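PDB 1XG2: pectinesterase inhibitor from Actinidia chinensis, which inhibits pectin methylesterase by binding it in a protein-protein complex and may take part in regulating fruit ripening. Local coordinates for residues Gly70-Cys75 against Asp117-Pro122. Residues are numbered along the deposited sequence; the frame is centred on the assembly and turned at random.
Sequences GRYETC and DSFEGP
Arg71 reaches from helix 66-95 to the loop that follows helix 98-118, its chain extended from CG to NE so that the guanidinium arrives among backbone carbonyls. Two hydrogen bonds fix it there. Arg71 NH2 gives the straighter one (163°), to Gly121 O at 2.9 Å, with that oxygen in the guanidinium plane. Arg71 NH1 donates to Glu120 O at 3.0 Å, more bent and tilted from the plane. Both nitrogens come to their carbonyls from above the peptide plane. Ser118 O lies over one guanidinium face, too poorly angled to accept from NE, and NH2 has a further weak bond to Pro123 O. An alanine in place of Arg71 would lose the guanidinium and all three bonds, and would probably leave the loop around Glu120 and Gly121 less firmly held to helix 66-95.

Apolar packing gathers round Phe119. Arg71 CB sits over one face of the Phe119 ring, a CH-pi contact 3.9 Å from the ring centroid, while the guanidinium stands nearly perpendicular to that ring. At the ring edge are Tyr72, CE2 to Phe119 CZ 3.6 Å with the two rings oblique, and Cys75 SG, 3.7 Å from Phe119 CE2 in a sulfur-aromatic contact.

Thr74 CG2 touches Ser118 OG, which bonds back to Thr114 O; Thr74 OG1 is hydrogen-bonded to Thr78 OG1 of the pectinesterase chain. The Cys75-Cys115 disulfide joins helices 66-95 and 98-118, and Arg71 holds the loop leaving the second to the first, at one end of the inhibitor's four-helix bundle, against the bound enzyme.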
ATOM      1  N   GLY B  70       7.931 -20.267   1.268  1.00 16.96           N
ATOM      2  CA  GLY B  70       7.158 -19.180   0.677  1.00 15.99           C
ATOM      3  C   GLY B  70       7.120 -17.953   1.585  1.00 15.29           C
ATOM      4  O   GLY B  70       7.105 -16.830   1.101  1.00 14.99           O
ATOM      5  N   ARG B  71       7.083 -18.172   2.896  1.00 14.39           N
ATOM      6  CA  ARG B  71       7.159 -17.082   3.867  1.00 14.29           C
ATOM      7  C   ARG B  71       8.525 -16.402   3.822  1.00 14.83           C
ATOM      8  O   ARG B  71       8.620 -15.157   3.760  1.00 14.25           O
ATOM      9  CB  ARG B  71       6.807 -17.572   5.269  1.00 14.43           C
ATOM     10  CG  ARG B  71       5.358 -17.964   5.380  1.00 14.01           C
ATOM     11  CD  ARG B  71       4.972 -18.602   6.695  1.00 14.57           C
ATOM     12  NE  ARG B  71       3.528 -18.722   6.773  1.00 15.30           N
ATOM     13  CZ  ARG B  71       2.826 -18.763   7.892  1.00 17.07           C
ATOM     14  NH1 ARG B  71       1.506 -18.836   7.822  1.00 18.45           N
ATOM     15  NH2 ARG B  71       3.419 -18.764   9.074  1.00 16.84           N
ATOM     16  N   TYR B  72       9.591 -17.198   3.790  1.00 14.48           N
ATOM     17  CA  TYR B  72      10.927 -16.636   3.672  1.00 14.59           C
ATOM     18  C   TYR B  72      11.115 -15.892   2.353  1.00 14.85           C
ATOM     19  O   TYR B  72      11.808 -14.882   2.307  1.00 14.51           O
ATOM     20  CB  TYR B  72      11.995 -17.716   3.766  1.00 14.60           C
ATOM     21  CG  TYR B  72      12.157 -18.373   5.121  1.00 15.10           C
ATOM     22  CD1 TYR B  72      12.552 -19.711   5.214  1.00 16.72           C
ATOM     23  CD2 TYR B  72      11.958 -17.660   6.311  1.00 16.43           C
ATOM     24  CE1 TYR B  72      12.726 -20.328   6.445  1.00 15.90           C
ATOM     25  CE2 TYR B  72      12.117 -18.266   7.542  1.00 16.09           C
ATOM     26  CZ  TYR B  72      12.512 -19.602   7.610  1.00 18.49           C
ATOM     27  OH  TYR B  72      12.678 -20.203   8.844  1.00 17.68           O
ATOM     28  N   GLU B  73      10.519 -16.394   1.276  1.00 15.53           N
ATOM     29  CA  GLU B  73      10.707 -15.751  -0.018  1.00 16.31           C
ATOM     30  C   GLU B  73      10.013 -14.394  -0.017  1.00 14.85           C
ATOM     31  O   GLU B  73      10.529 -13.435  -0.570  1.00 14.11           O
ATOM     32  CB  GLU B  73      10.218 -16.616  -1.176  1.00 17.18           C
ATOM     33  CG  GLU B  73      10.521 -16.008  -2.551  1.00 22.44           C
ATOM     34  CD  GLU B  73      12.022 -15.769  -2.812  1.00 30.15           C
ATOM     35  OE1 GLU B  73      12.859 -16.597  -2.372  1.00 35.27           O
ATOM     36  OE2 GLU B  73      12.380 -14.746  -3.463  1.00 34.97           O
ATOM     37  N   THR B  74       8.865 -14.319   0.638  1.00 14.98           N
ATOM     38  CA  THR B  74       8.140 -13.056   0.785  1.00 14.55           C
ATOM     39  C   THR B  74       8.997 -12.074   1.595  1.00 14.84           C
ATOM     40  O   THR B  74       9.160 -10.906   1.228  1.00 14.33           O
ATOM     41  CB  THR B  74       6.793 -13.337   1.472  1.00 15.11           C
ATOM     42  OG1 THR B  74       5.913 -13.997   0.553  1.00 14.83           O
ATOM     43  CG2 THR B  74       6.057 -12.061   1.851  1.00 15.03           C
ATOM     44  N   CYS B  75       9.569 -12.558   2.700  1.00 14.55           N
ATOM     45  CA  CYS B  75      10.450 -11.733   3.531  1.00 14.53           C
ATOM     46  C   CYS B  75      11.608 -11.208   2.718  1.00 14.19           C
ATOM     47  O   CYS B  75      11.936 -10.023   2.767  1.00 13.74           O
ATOM     48  CB  CYS B  75      10.960 -12.538   4.728  1.00 14.47           C
ATOM     49  SG  CYS B  75       9.642 -12.876   5.901  1.00 15.31           S
ATOM     50  N   ASP B 117       3.905  -9.955   9.238  1.00 18.85           N
ATOM     51  CA  ASP B 117       2.525 -10.308   8.905  1.00 20.00           C
ATOM     52  C   ASP B 117       2.414 -11.644   8.155  1.00 20.08           C
ATOM     53  O   ASP B 117       1.379 -12.293   8.233  1.00 20.40           O
ATOM     54  CB  ASP B 117       1.882  -9.265   8.011  1.00 20.29           C
ATOM     55  CG  ASP B 117       1.684  -7.915   8.687  1.00 21.88           C
ATOM     56  OD1 ASP B 117       1.640  -7.809   9.924  1.00 24.33           O
ATOM     57  OD2 ASP B 117       1.556  -6.896   8.000  1.00 26.86           O
ATOM     58  N   SER B 118       3.456 -12.034   7.424  1.00 20.13           N
ATOM     59  CA  SER B 118       3.436 -13.274   6.640  1.00 20.43           C
ATOM     60  C   SER B 118       3.583 -14.528   7.503  1.00 21.08           C
ATOM     61  O   SER B 118       3.346 -15.644   7.028  1.00 20.40           O
ATOM     62  CB  SER B 118       4.556 -13.261   5.597  1.00 20.62           C
ATOM     63  OG  SER B 118       4.399 -12.180   4.688  1.00 20.26           O
ATOM     64  N   PHE B 119       3.985 -14.347   8.758  1.00 22.02           N
ATOM     65  CA  PHE B 119       4.153 -15.469   9.684  1.00 23.14           C
ATOM     66  C   PHE B 119       2.995 -15.555  10.672  1.00 24.84           C
ATOM     67  O   PHE B 119       3.193 -15.655  11.879  1.00 25.55           O
ATOM     68  CB  PHE B 119       5.485 -15.347  10.416  1.00 23.00           C
ATOM     69  CG  PHE B 119       6.644 -15.892   9.642  1.00 21.33           C
ATOM     70  CD1 PHE B 119       6.927 -17.244   9.678  1.00 17.92           C
ATOM     71  CD2 PHE B 119       7.448 -15.055   8.876  1.00 20.54           C
ATOM     72  CE1 PHE B 119       8.006 -17.771   8.972  1.00 18.41           C
ATOM     73  CE2 PHE B 119       8.519 -15.572   8.165  1.00 20.39           C
ATOM     74  CZ  PHE B 119       8.800 -16.939   8.213  1.00 19.01           C
ATOM     75  N   GLU B 120       1.779 -15.549  10.152  1.00 26.60           N
ATOM     76  CA  GLU B 120       0.610 -15.634  11.009  1.00 28.09           C
ATOM     77  C   GLU B 120       0.145 -17.075  11.045  1.00 27.65           C
ATOM     78  O   GLU B 120      -0.192 -17.671  10.018  1.00 27.91           O
ATOM     79  CB  GLU B 120      -0.479 -14.658  10.566  1.00 29.00           C
ATOM     80  CG  GLU B 120      -0.204 -13.257  11.115  1.00 33.07           C
ATOM     81  CD  GLU B 120      -1.374 -12.305  10.981  1.00 38.23           C
ATOM     82  OE1 GLU B 120      -2.462 -12.591  11.551  1.00 41.81           O
ATOM     83  OE2 GLU B 120      -1.196 -11.257  10.316  1.00 41.31           O
ATOM     84  N   GLY B 121       0.177 -17.634  12.252  1.00 27.56           N
ATOM     85  CA  GLY B 121      -0.048 -19.047  12.470  1.00 27.16           C
ATOM     86  C   GLY B 121       1.213 -19.807  12.115  1.00 26.72           C
ATOM     87  O   GLY B 121       2.204 -19.206  11.722  1.00 26.71           O
ATOM     88  N   PRO B 122       1.191 -21.124  12.274  1.00 26.03           N
ATOM     89  CA  PRO B 122       2.316 -21.968  11.858  1.00 25.45           C
ATOM     90  C   PRO B 122       2.494 -21.992  10.332  1.00 24.60           C
ATOM     91  O   PRO B 122       1.511 -21.813   9.618  1.00 24.36           O
ATOM     92  CB  PRO B 122       1.915 -23.359  12.373  1.00 25.59           C
ATOM     93  CG  PRO B 122       0.421 -23.311  12.437  1.00 26.57           C
ATOM     94  CD  PRO B 122       0.096 -21.907  12.881  1.00 26.45           C
TER